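Local atomic coordinates of carboxylic ester hydrolase (Aspergillus niger, PDB entry 7K4O), a protein that hydrolyses ester bonds as a secreted fungal tannase, a serine esterase that probably releases gallic acid from tannins. Residues A[408-413]-A[486-491]; A[183-188]-A[208-213]. One frame throughout, in Å; residues are numbered along the deposited sequence. Where two conformers were deposited one is given.

Contact 1. Residues A[408-413]-A[486-491]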
# COMPACT_ATOMS: atom_id res chain seq x y z
N GLY A 408 0.38 -3.23 23.12
CA GLY A 408 -0.58 -4.28 22.75
C GLY A 408 -1.18 -4.08 21.38
O GLY A 408 -2.16 -4.78 21.05
N GLY A 409 -0.55 -3.26 20.53
CA GLY A 409 -1.05 -3.05 19.17
C GLY A 409 -0.94 -4.28 18.28
O GLY A 409 -0.08 -5.18 18.46
N LYS A 410 -1.81 -4.30 17.29
CA LYS A 410 -1.95 -5.39 16.29
C LYS A 410 -1.85 -4.83 14.87
O LYS A 410 -2.36 -3.73 14.61
CB LYS A 410 -3.29 -6.10 16.45
CG LYS A 410 -3.56 -6.68 17.83
CD LYS A 410 -2.57 -7.71 18.26
CE LYS A 410 -3.12 -8.62 19.34
NZ LYS A 410 -3.24 -7.92 20.64
N VAL A 411 -1.26 -5.62 13.97
CA VAL A 411 -1.21 -5.28 12.53
C VAL A 411 -1.72 -6.45 11.71
O VAL A 411 -1.24 -7.59 11.92
CB VAL A 411 0.22 -4.89 12.10
CG1 VAL A 411 0.30 -4.64 10.60
CG2 VAL A 411 0.72 -3.68 12.89
N ILE A 412 -2.54 -6.15 10.73
CA ILE A 412 -2.89 -7.03 9.58
C ILE A 412 -2.29 -6.36 8.34
O ILE A 412 -2.66 -5.23 8.03
CB ILE A 412 -4.41 -7.24 9.42
CG1 ILE A 412 -4.98 -8.02 10.59
CG2 ILE A 412 -4.70 -7.88 8.08
CD1 ILE A 412 -6.48 -8.07 10.61
N HIS A 413 -1.34 -7.03 7.73
CA HIS A 413 -0.61 -6.56 6.54
C HIS A 413 -0.92 -7.53 5.40
O HIS A 413 -0.75 -8.74 5.58
CB HIS A 413 0.85 -6.51 6.92
CG HIS A 413 1.83 -6.05 5.89
ND1 HIS A 413 3.17 -5.97 6.20
CD2 HIS A 413 1.71 -5.71 4.59
CE1 HIS A 413 3.83 -5.57 5.12
NE2 HIS A 413 2.98 -5.40 4.12
N ILE A 486 -11.36 -5.59 14.27
CA ILE A 486 -12.21 -5.36 15.46
C ILE A 486 -12.31 -6.65 16.26
O ILE A 486 -12.21 -6.61 17.51
CB ILE A 486 -13.58 -4.83 15.05
CG1 ILE A 486 -13.49 -3.37 14.59
CG2 ILE A 486 -14.56 -4.98 16.21
CD1 ILE A 486 -14.66 -2.93 13.81
N ASP A 487 -12.60 -7.75 15.59
CA ASP A 487 -12.74 -9.04 16.31
C ASP A 487 -11.45 -9.41 17.06
O ASP A 487 -11.49 -9.93 18.19
CB ASP A 487 -13.12 -10.10 15.31
CG ASP A 487 -14.24 -11.02 15.78
OD1 ASP A 487 -14.86 -10.75 16.82
OD2 ASP A 487 -14.43 -12.03 15.07
N TRP A 488 -10.30 -9.15 16.45
CA TRP A 488 -8.99 -9.44 17.06
C TRP A 488 -8.81 -8.53 18.27
O TRP A 488 -8.55 -9.01 19.40
CB TRP A 488 -7.91 -9.28 16.02
CG TRP A 488 -6.58 -9.81 16.43
CD1 TRP A 488 -6.27 -10.61 17.50
CD2 TRP A 488 -5.35 -9.66 15.68
NE1 TRP A 488 -4.95 -10.95 17.46
CE2 TRP A 488 -4.37 -10.40 16.35
CE3 TRP A 488 -5.02 -9.00 14.50
CZ2 TRP A 488 -3.05 -10.50 15.88
CZ3 TRP A 488 -3.72 -9.08 14.04
CH2 TRP A 488 -2.76 -9.81 14.73
N VAL A 489 -8.86 -7.23 18.06
CA VAL A 489 -8.53 -6.24 19.11
C VAL A 489 -9.57 -6.25 20.24
O VAL A 489 -9.17 -6.24 21.42
CB VAL A 489 -8.41 -4.84 18.46
CG1 VAL A 489 -8.35 -3.79 19.55
CG2 VAL A 489 -7.19 -4.76 17.56
N GLU A 490 -10.86 -6.26 19.89
CA GLU A 490 -11.92 -6.05 20.89
C GLU A 490 -12.42 -7.37 21.45
O GLU A 490 -12.91 -7.35 22.61
CB GLU A 490 -13.08 -5.25 20.33
CG GLU A 490 -12.63 -3.90 19.77
CD GLU A 490 -13.75 -2.99 19.31
OE1 GLU A 490 -14.91 -3.12 19.76
OE2 GLU A 490 -13.47 -2.13 18.47
N ASN A 491 -12.38 -8.44 20.69
CA ASN A 491 -13.08 -9.70 21.10
C ASN A 491 -12.11 -10.87 21.32
O ASN A 491 -12.61 -11.97 21.63
CB ASN A 491 -14.15 -10.07 20.09
CG ASN A 491 -15.14 -8.94 19.86
OD1 ASN A 491 -15.42 -8.17 20.76
ND2 ASN A 491 -15.66 -8.81 18.66

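Contact 2. Residues A[183-188]-A[208-213]. With GDE (3,4,5-trihydroxybenzoic acid), chain J.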
# COMPACT_ATOMS: atom_id res chain seq x y z
N GLN A 183 -6.73 2.21 8.43
CA GLN A 183 -6.96 1.35 7.23
C GLN A 183 -6.48 2.09 5.97
O GLN A 183 -6.99 3.17 5.67
CB GLN A 183 -8.41 0.88 7.11
CG GLN A 183 -8.65 -0.07 5.94
CD GLN A 183 -10.08 -0.58 5.89
OE1 GLN A 183 -10.99 0.13 6.29
NE2 GLN A 183 -10.24 -1.85 5.46
N GLY A 184 -5.52 1.50 5.27
CA GLY A 184 -5.04 2.12 4.04
C GLY A 184 -4.21 1.17 3.21
O GLY A 184 -3.81 0.10 3.70
N CYS A 185 -3.94 1.55 1.95
CA CYS A 185 -3.21 0.66 1.00
C CYS A 185 -2.26 1.55 0.16
O CYS A 185 -2.58 2.70 -0.14
CB CYS A 185 -4.21 -0.11 0.11
SG CYS A 185 -3.59 -1.67 -0.61
N SER A 186 -1.13 0.98 -0.20
CA SER A 186 -0.13 1.58 -1.12
C SER A 186 0.55 2.77 -0.43
O SER A 186 1.17 2.53 0.61
CB SER A 186 -0.75 1.90 -2.44
OG SER A 186 0.27 2.02 -3.42
N GLU A 187 0.49 3.98 -0.98
CA GLU A 187 0.97 5.14 -0.21
C GLU A 187 0.23 5.13 1.14
O GLU A 187 0.81 5.49 2.21
CB GLU A 187 0.74 6.44 -0.99
CG GLU A 187 0.85 7.73 -0.16
CD GLU A 187 2.09 7.89 0.70
OE1 GLU A 187 1.97 8.57 1.77
OE2 GLU A 187 3.20 7.33 0.35
N GLY A 188 -1.07 4.82 1.12
CA GLY A 188 -1.81 4.68 2.39
C GLY A 188 -1.24 3.63 3.30
O GLY A 188 -1.31 3.77 4.57
N ILE A 208 -3.03 -2.63 6.81
CA ILE A 208 -2.03 -2.10 5.84
C ILE A 208 -1.94 -2.99 4.62
O ILE A 208 -1.55 -4.15 4.77
CB ILE A 208 -0.67 -1.91 6.51
CG1 ILE A 208 -0.78 -0.82 7.57
CG2 ILE A 208 0.37 -1.56 5.43
CD1 ILE A 208 0.36 -0.78 8.53
N GLY A 209 -2.33 -2.44 3.49
CA GLY A 209 -2.13 -3.10 2.19
C GLY A 209 -0.88 -2.61 1.46
O GLY A 209 -0.66 -1.37 1.42
N ALA A 210 -0.15 -3.54 0.82
CA ALA A 210 0.95 -3.30 -0.17
C ALA A 210 1.59 -1.93 0.02
O ALA A 210 1.42 -1.03 -0.80
CB ALA A 210 0.40 -3.43 -1.57
N PRO A 211 2.32 -1.72 1.12
CA PRO A 211 2.78 -0.39 1.45
C PRO A 211 3.93 0.09 0.55
O PRO A 211 4.88 -0.68 0.32
CB PRO A 211 3.20 -0.53 2.91
CG PRO A 211 3.57 -1.98 3.08
CD PRO A 211 2.61 -2.70 2.18
N ALA A 212 3.86 1.37 0.19
CA ALA A 212 4.95 2.06 -0.54
C ALA A 212 6.07 2.50 0.40
O ALA A 212 6.54 3.66 0.29
CB ALA A 212 4.38 3.17 -1.32
N PHE A 213 6.48 1.61 1.31
CA PHE A 213 7.63 1.89 2.20
C PHE A 213 8.94 1.48 1.48
O PHE A 213 8.95 1.17 0.27
CB PHE A 213 7.40 1.28 3.57
CG PHE A 213 7.23 -0.21 3.65
CD1 PHE A 213 7.53 -1.05 2.60
CD2 PHE A 213 6.79 -0.77 4.85
CE1 PHE A 213 7.42 -2.43 2.77
CE2 PHE A 213 6.64 -2.13 5.00
CZ PHE A 213 7.02 -2.96 3.98
OAA GDE J . -0.19 4.72 -3.73
OAB GDE J . -0.52 3.55 -5.59
OAC GDE J . 4.84 5.76 -3.96
OAD GDE J . 4.19 1.98 -6.80
OAE GDE J . 5.83 3.75 -5.65
CAF GDE J . 2.55 4.94 -4.34
CAG GDE J . 2.22 3.00 -5.79
CAH GDE J . 0.24 4.11 -4.76
CAI GDE J . 3.93 4.86 -4.56
CAJ GDE J . 3.61 2.95 -6.05
CAK GDE J . 1.73 4.04 -5.01
CAL GDE J . 4.44 3.84 -5.42

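Contact 1. Residues A[408-413]-A[486-491]
One face of the Trp488 indole is covered by the aliphatic chain of Lys410, while Val411 O and Ile412 CG1 meet the rim of its six-membered ring. Lys410 CB sits above that ring, 3.9 Å from its centroid and only 14° off the normal, a CH-pi contact well inside the face. From there the methylenes run across the fused system, CD over the CZ2-CE2 side and, in the conformer described, Lys410 CE ending 3.5 Å from Trp488 NE1. Bends at chi2 and chi4 keep the chain low over the indole and turn its tip, so that in this conformer NZ may make a weak hydrogen bond to Gly408 O. Lys410 NZ lies 5.1 Å from the centroid of the Trp488 five-membered ring, too long for more than a weak cation-pi attraction. At the far rim Val411 O lies in the ring plane, 3.6 Å from Trp488 CZ3, and the same carbon is 3.8 Å from Ile412 CG1. Here helix 481-491 packs on strand 410-416 of the central sheet of an alpha/beta-hydrolase-type fold, the two short segments running nearly antiparallel at 171° with axes 9.7 Å apart. Trp488 spans this gap because its CG is anti to the backbone N (chi1 -168°), directing the indole at the strand. Beside it Val489 CG2 approaches Lys410 CG at 4.1 Å, and the Val489 side chain also reaches Tyr179 and Tyr181 of strand 179-185. Arg456 of strand 455-460 and Pro495 provide further neighbours for Trp488.

Contact 2. Residues A[183-188]-A[208-213]
A strand-turn-helix that fits a nucleophile elbow, as expected in the alpha/beta-hydrolase clan, with the sequence pattern GxSxG at Gly184, Ser186 and Gly188, meets the neighbouring parallel strand and the loop after it, Ser186 against Gly209 to Ala212. Gly209 N bonds to Gly184 O almost straight (173°) and in the carbonyl plane, and Ser186 N returns a 2.9 Å bond to Gly209 O from above that carbonyl's plane. Past the strand ends, Ala212 N reaches Ser186 O at 3.0 Å, again from well out of the plane, tying the loop to the turn. Cys185 and Gly209 come within 4.1 Å at their CA atoms; Cys185 SG lies against Gly209 CA and C, 3.5 Å from the CA, on the face of the sheet where Gly209 carries no side chain. The same sulfur forms the disulfide with Cys466, next to His465. Ser186 takes a positive phi of 69°, the strained backbone of a sharp turn, and in the conformer described its OG, anti to the backbone N, has His465 NE2 as a hydrogen-bond partner. Glu187 N, at the start of helix 187-196, donates a 2.9 Å hydrogen bond to oxygen OAA of the bound 3,4,5-trihydroxybenzoic acid, consistent with an oxyanion-hole role, and Ala212 CB packs against ring carbon CAI at 3.7 Å. Glu187 itself turns to Arg190 in a salt bridge. The elbow is the characteristic element of alpha/beta-hydrolase esterases, in which Ser186, His465 and Asp419 would probably form the catalytic triad.

Contact 2 comes first along the chain and closes before contact 1 opens; their centres are about 17 Å apart, and both contacts involve the same mixed sheet. Strand 205-209 of contact 2 neighbours strand 410-416 of contact 1, and the two meet directly: Ile412 O and Ile208 N, 2.9 Å apart, form a probable hydrogen bond, while His413 CD2 packs against Ile208 O and His413 NE2 against Pro211 CD. Contact 1 sets helix 481-491 against the sheet, toward the starting end of strand 410-416. Contact 2 occupies the C-terminal ends of strands 179-185 and 205-209, where the ligand binds. The parallel part of the sheet, strands 179-185, 205-209 and 410-416, thus links the packing of helix 481-491 to the probable catalytic centre.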